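PDB 2O0M: transcriptional regulator, SorC family from Enterococcus faecalis, which probably regulates transcription by binding DNA, with a carbohydrate-binding domain that is expected to sense a sugar or sugar phosphate effector. Local coordinates for residues G151-M156 and V304-G309; S219-P224 and E228-I233. All blocks are in the same frame, centred on the assembly; numbering follows the deposited sequence.

Contact 1: G151-M156 and V304-G309. With PO4 (phosphate ion), chain B.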
loop_
_atom_site.group_PDB
_atom_site.type_symbol
_atom_site.label_atom_id
_atom_site.label_comp_id
_atom_site.label_asym_id
_atom_site.label_seq_id
_atom_site.Cartn_x
_atom_site.Cartn_y
_atom_site.Cartn_z
ATOM N N GLY A 151 3.441 -6.360 -2.428
ATOM C CA GLY A 151 4.851 -6.040 -2.436
ATOM C C GLY A 151 5.584 -6.662 -1.269
ATOM O O GLY A 151 4.977 -7.230 -0.361
ATOM N N THR A 152 6.907 -6.558 -1.291
ATOM C CA THR A 152 7.735 -7.224 -0.296
ATOM C C THR A 152 7.492 -6.701 1.120
ATOM O O THR A 152 7.334 -7.474 2.055
ATOM C CB THR A 152 9.221 -7.108 -0.658
ATOM O OG1 THR A 152 9.437 -7.678 -1.951
ATOM C CG2 THR A 152 10.083 -7.820 0.358
ATOM N N THR A 153 7.435 -5.381 1.274
ATOM C CA THR A 153 7.164 -4.781 2.578
ATOM C C THR A 153 5.845 -5.259 3.138
ATOM O O THR A 153 5.765 -5.703 4.278
ATOM C CB THR A 153 7.143 -3.255 2.477
ATOM O OG1 THR A 153 8.433 -2.812 2.052
ATOM C CG2 THR A 153 6.799 -2.620 3.803
HETATM N N MSE A 154 4.800 -5.164 2.328
HETATM C CA MSE A 154 3.477 -5.535 2.789
HETATM C C MSE A 154 3.356 -7.036 3.115
HETATM O O MSE A 154 2.640 -7.416 4.047
HETATM C CB MSE A 154 2.432 -5.129 1.759
HETATM C CG MSE A 154 2.268 -3.619 1.626
HETATM SE SE MSE A 154 1.507 -2.798 3.222
HETATM C CE MSE A 154 -0.202 -3.703 3.164
ATOM N N ALA A 155 4.049 -7.885 2.362
ATOM C CA ALA A 155 4.042 -9.327 2.616
ATOM C C ALA A 155 4.608 -9.602 4.016
ATOM O O ALA A 155 4.034 -10.360 4.806
ATOM C CB ALA A 155 4.855 -10.046 1.577
HETATM N N MSE A 156 5.709 -8.939 4.326
HETATM C CA MSE A 156 6.343 -9.118 5.640
HETATM C C MSE A 156 5.535 -8.513 6.775
HETATM O O MSE A 156 5.424 -9.109 7.869
HETATM C CB MSE A 156 7.749 -8.541 5.638
HETATM C CG MSE A 156 8.696 -9.290 4.737
HETATM SE SE MSE A 156 8.861 -11.196 5.130
HETATM C CE MSE A 156 8.697 -11.163 7.048
ATOM N N VAL A 304 -2.897 4.341 5.699
ATOM C CA VAL A 304 -1.618 4.051 6.309
ATOM C C VAL A 304 -0.640 3.656 5.223
ATOM O O VAL A 304 -0.863 2.658 4.524
ATOM C CB VAL A 304 -1.730 2.921 7.356
ATOM C CG1 VAL A 304 -0.399 2.725 8.070
ATOM C CG2 VAL A 304 -2.827 3.226 8.372
ATOM N N ALA A 305 0.433 4.438 5.104
ATOM C CA ALA A 305 1.557 4.134 4.221
ATOM C C ALA A 305 2.680 3.525 5.073
ATOM O O ALA A 305 3.015 4.039 6.147
ATOM C CB ALA A 305 2.057 5.374 3.550
ATOM N N ILE A 306 3.276 2.442 4.583
ATOM C CA ILE A 306 4.355 1.765 5.303
ATOM C C ILE A 306 5.533 1.640 4.358
ATOM O O ILE A 306 5.460 0.912 3.381
ATOM C CB ILE A 306 3.937 0.347 5.755
ATOM C CG1 ILE A 306 2.635 0.397 6.552
ATOM C CG2 ILE A 306 5.047 -0.284 6.593
ATOM C CD1 ILE A 306 2.142 -0.977 7.037
ATOM N N ALA A 307 6.627 2.323 4.668
ATOM C CA ALA A 307 7.790 2.322 3.782
ATOM C C ALA A 307 9.003 2.757 4.567
ATOM O O ALA A 307 8.978 3.778 5.263
ATOM C CB ALA A 307 7.572 3.220 2.579
ATOM N N GLY A 308 10.065 1.975 4.439
ATOM C CA GLY A 308 11.276 2.235 5.197
ATOM C C GLY A 308 12.523 1.990 4.382
ATOM O O GLY A 308 12.459 1.517 3.238
ATOM N N GLY A 309 13.655 2.304 5.003
ATOM C CA GLY A 309 14.972 2.116 4.408
ATOM C C GLY A 309 15.472 3.417 3.802
ATOM O O GLY A 309 14.712 4.166 3.196
HETATM P P PO4 B . 8.245 -3.170 -2.031
HETATM O O1 PO4 B . 9.029 -1.938 -2.299
HETATM O O2 PO4 B . 7.826 -3.285 -0.613
HETATM O O3 PO4 B . 7.099 -3.252 -2.990
HETATM O O4 PO4 B . 9.091 -4.356 -2.380
HETATM O O HOH W 1 9.652 -0.486 2.612
#
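The phosphate pocket of the putative sugar-binding domain lies at the N-terminus of helix 152-159, where Thr-153 and Met-154 pack against Ile-306 of strand 302-306. Methyl CG2 of Thr-153 sits 3.8 Å from Ile-306 O and 4.0 Å from Ile-306 CG2, the two side chains meeting at a slant. Deeper in, selenium of Met-154, a selenomethionine here, reaches Ile-306 CD1 at 4.3 Å, and Phe-127 and Leu-131 of helix 122-138 also touch Ile-306. Strands 142-148, 238-245 and 302-306 run parallel in the sheet, as in Rossmann-like folds; helix 152-159 follows strand 142-148, and the chain after Ile-306 leaves strand 302-306. Gly-151 is the N-cap of the helix. The phosphate beside it probably comes from the crystallisation liquor, but its place is consistent with a site for a phosphorylated sugar. Thr-153 N donates to phosphate O2 at 2.8 Å, nearly straight at 163°. Thr-153 OG1 donates to the same O2, also at 2.8 Å; chi1 of -62° sets OG1 beside its own backbone N, where both can reach one oxygen, and turns CG2 to the strand. Thr-152 N adds a weak bond to O4. Lys-312 and Arg-252 bind the anion too, and the helix dipole probably helps. A water donates to Thr-153 OG1 and accepts from Gly-308 N at 3.1 Å, bridging helix and loop.

Contact 2: S219-P224 and E228-I233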
loop_
_atom_site.group_PDB
_atom_site.type_symbol
_atom_site.label_atom_id
_atom_site.label_comp_id
_atom_site.label_asym_id
_atom_site.label_seq_id
_atom_site.Cartn_x
_atom_site.Cartn_y
_atom_site.Cartn_z
ATOM N N SER A 219 -14.913 -9.730 -19.613
ATOM C CA SER A 219 -15.680 -10.874 -19.168
ATOM C C SER A 219 -15.864 -10.828 -17.662
ATOM O O SER A 219 -16.976 -10.991 -17.151
ATOM C CB SER A 219 -14.969 -12.169 -19.566
ATOM O OG SER A 219 -14.612 -12.137 -20.937
ATOM N N LEU A 220 -14.760 -10.611 -16.960
ATOM C CA LEU A 220 -14.767 -10.576 -15.495
ATOM C C LEU A 220 -15.607 -9.426 -14.940
ATOM O O LEU A 220 -16.241 -9.565 -13.900
ATOM C CB LEU A 220 -13.336 -10.522 -14.949
ATOM C CG LEU A 220 -12.505 -11.810 -15.083
ATOM C CD1 LEU A 220 -11.093 -11.603 -14.570
ATOM C CD2 LEU A 220 -13.165 -12.981 -14.360
ATOM N N LEU A 221 -15.667 -8.306 -15.651
ATOM C CA LEU A 221 -16.487 -7.180 -15.193
ATOM C C LEU A 221 -17.987 -7.434 -15.190
ATOM O O LEU A 221 -18.720 -6.755 -14.468
ATOM C CB LEU A 221 -16.206 -5.932 -16.020
ATOM C CG LEU A 221 -14.871 -5.270 -15.735
ATOM C CD1 LEU A 221 -14.774 -4.062 -16.614
ATOM C CD2 LEU A 221 -14.746 -4.872 -14.278
ATOM N N GLN A 222 -18.442 -8.385 -16.002
ATOM C CA GLN A 222 -19.849 -8.769 -16.021
ATOM C C GLN A 222 -20.165 -9.863 -15.009
ATOM O O GLN A 222 -21.324 -10.243 -14.850
ATOM C CB GLN A 222 -20.255 -9.229 -17.424
ATOM C CG GLN A 222 -20.013 -8.184 -18.504
ATOM C CD GLN A 222 -20.783 -6.899 -18.248
ATOM O OE1 GLN A 222 -22.000 -6.927 -18.041
ATOM N NE2 GLN A 222 -20.081 -5.766 -18.255
ATOM N N GLU A 223 -19.141 -10.372 -14.325
ATOM C CA GLU A 223 -19.353 -11.407 -13.323
ATOM C C GLU A 223 -19.850 -10.783 -12.024
ATOM O O GLU A 223 -19.175 -9.911 -11.468
ATOM C CB GLU A 223 -18.059 -12.191 -13.087
ATOM C CG GLU A 223 -17.625 -13.062 -14.266
ATOM C CD GLU A 223 -18.551 -14.256 -14.506
ATOM O OE1 GLU A 223 -19.419 -14.540 -13.653
ATOM O OE2 GLU A 223 -18.402 -14.928 -15.547
ATOM N N PRO A 224 -21.033 -11.212 -11.534
ATOM C CA PRO A 224 -21.510 -10.692 -10.254
ATOM C C PRO A 224 -20.511 -10.852 -9.109
ATOM O O PRO A 224 -20.443 -9.987 -8.239
ATOM C CB PRO A 224 -22.767 -11.524 -9.985
ATOM C CG PRO A 224 -23.250 -11.888 -11.324
ATOM C CD PRO A 224 -22.009 -12.148 -12.125
ATOM N N GLU A 228 -18.973 -7.756 -7.066
ATOM C CA GLU A 228 -19.200 -7.743 -5.633
ATOM C C GLU A 228 -17.924 -7.326 -4.915
ATOM O O GLU A 228 -17.963 -6.488 -4.024
ATOM C CB GLU A 228 -19.647 -9.127 -5.187
ATOM C CG GLU A 228 -20.001 -9.277 -3.729
ATOM C CD GLU A 228 -20.776 -10.562 -3.474
ATOM O OE1 GLU A 228 -21.711 -10.861 -4.256
ATOM O OE2 GLU A 228 -20.451 -11.273 -2.504
ATOM N N VAL A 229 -16.795 -7.890 -5.330
ATOM C CA VAL A 229 -15.521 -7.533 -4.702
ATOM C C VAL A 229 -15.090 -6.104 -5.061
ATOM O O VAL A 229 -14.621 -5.368 -4.187
ATOM C CB VAL A 229 -14.412 -8.568 -4.986
ATOM C CG1 VAL A 229 -13.082 -8.130 -4.340
ATOM C CG2 VAL A 229 -14.829 -9.931 -4.442
ATOM N N LEU A 230 -15.266 -5.695 -6.320
ATOM C CA LEU A 230 -14.968 -4.312 -6.720
ATOM C C LEU A 230 -15.808 -3.319 -5.916
ATOM O O LEU A 230 -15.325 -2.259 -5.531
ATOM C CB LEU A 230 -15.155 -4.097 -8.227
ATOM C CG LEU A 230 -14.134 -4.804 -9.127
ATOM C CD1 LEU A 230 -14.572 -4.692 -10.581
ATOM C CD2 LEU A 230 -12.711 -4.250 -8.934
ATOM N N THR A 231 -17.052 -3.683 -5.626
ATOM C CA THR A 231 -17.912 -2.826 -4.815
ATOM C C THR A 231 -17.411 -2.755 -3.371
ATOM O O THR A 231 -17.354 -1.669 -2.795
ATOM C CB THR A 231 -19.382 -3.292 -4.892
ATOM O OG1 THR A 231 -19.819 -3.180 -6.251
ATOM C CG2 THR A 231 -20.291 -2.445 -4.011
ATOM N N LEU A 232 -17.026 -3.896 -2.802
ATOM C CA LEU A 232 -16.443 -3.931 -1.457
ATOM C C LEU A 232 -15.235 -3.006 -1.394
ATOM O O LEU A 232 -15.089 -2.206 -0.461
ATOM C CB LEU A 232 -16.039 -5.352 -1.055
ATOM C CG LEU A 232 -17.190 -6.296 -0.678
ATOM C CD1 LEU A 232 -16.735 -7.751 -0.685
ATOM C CD2 LEU A 232 -17.768 -5.921 0.676
ATOM N N ILE A 233 -14.371 -3.105 -2.400
ATOM C CA ILE A 233 -13.174 -2.263 -2.455
ATOM C C ILE A 233 -13.560 -0.790 -2.493
ATOM O O ILE A 233 -12.974 0.021 -1.793
ATOM C CB ILE A 233 -12.282 -2.600 -3.675
ATOM C CG1 ILE A 233 -11.668 -3.987 -3.497
ATOM C CG2 ILE A 233 -11.188 -1.534 -3.865
ATOM C CD1 ILE A 233 -11.201 -4.591 -4.798
#
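Leu-221 and Leu-230 make the apolar part of this contact, one methyl against another: CD2 of Leu-221 lies 3.7 Å from CD1 of Leu-230, with the two side chains crossing at about a right angle. In Leu-230 a chi1 of -69° carries CG round to the side of the backbone N, and CD1 then extends towards Leu-221.

The polar part is a backbone bond. Glu-228 N donates to Pro-224 O at 2.9 Å, with an angle of 145° at the hydrogen. CB of Glu-228 lies 3.3 Å from the same Pro-224 O. With CG anti to the backbone N (chi1 -177°) the glutamate chain runs out extended, and its OE2 forms a salt bridge with Arg-204, so the charged end ties the helix to the polypeptide following strand 202-203. Gln-227 NE2 reaches back to Leu-221 O, a second link between the two helices.

Glu-223 is the N-cap of helix 224-234 and Pro-224 its first residue, a place where proline, lacking an N-H, costs no helical bond. The Glu-228 to Pro-224 pair is thus the i to i+4 bond of the first turn, and the whole is a tight corner between two consecutive helices at the surface of the sugar-binding domain.

How the contacts relate
The centre of contact 1 is about 7 Å from the centre of the chain, in the buried core, and that of contact 2 about 21 Å, on the surface; their nearest atoms are about 13 Å apart. The helix pair of contact 2 falls in the sequence between the two segments of contact 1, and the two contacts share no helix or strand. Contact 1 joins a helix start to a strand far along the chain, using apolar side chains, a bridging water and a bound anion. Contact 2 joins consecutive helices through one leucine pair, its backbone bond being the first turn of the second helix. Strand 238-245 lies beside contact 1, while helix 224-234 rests Leu-232 and Ile-233 on strand 169-175 of the same sheet.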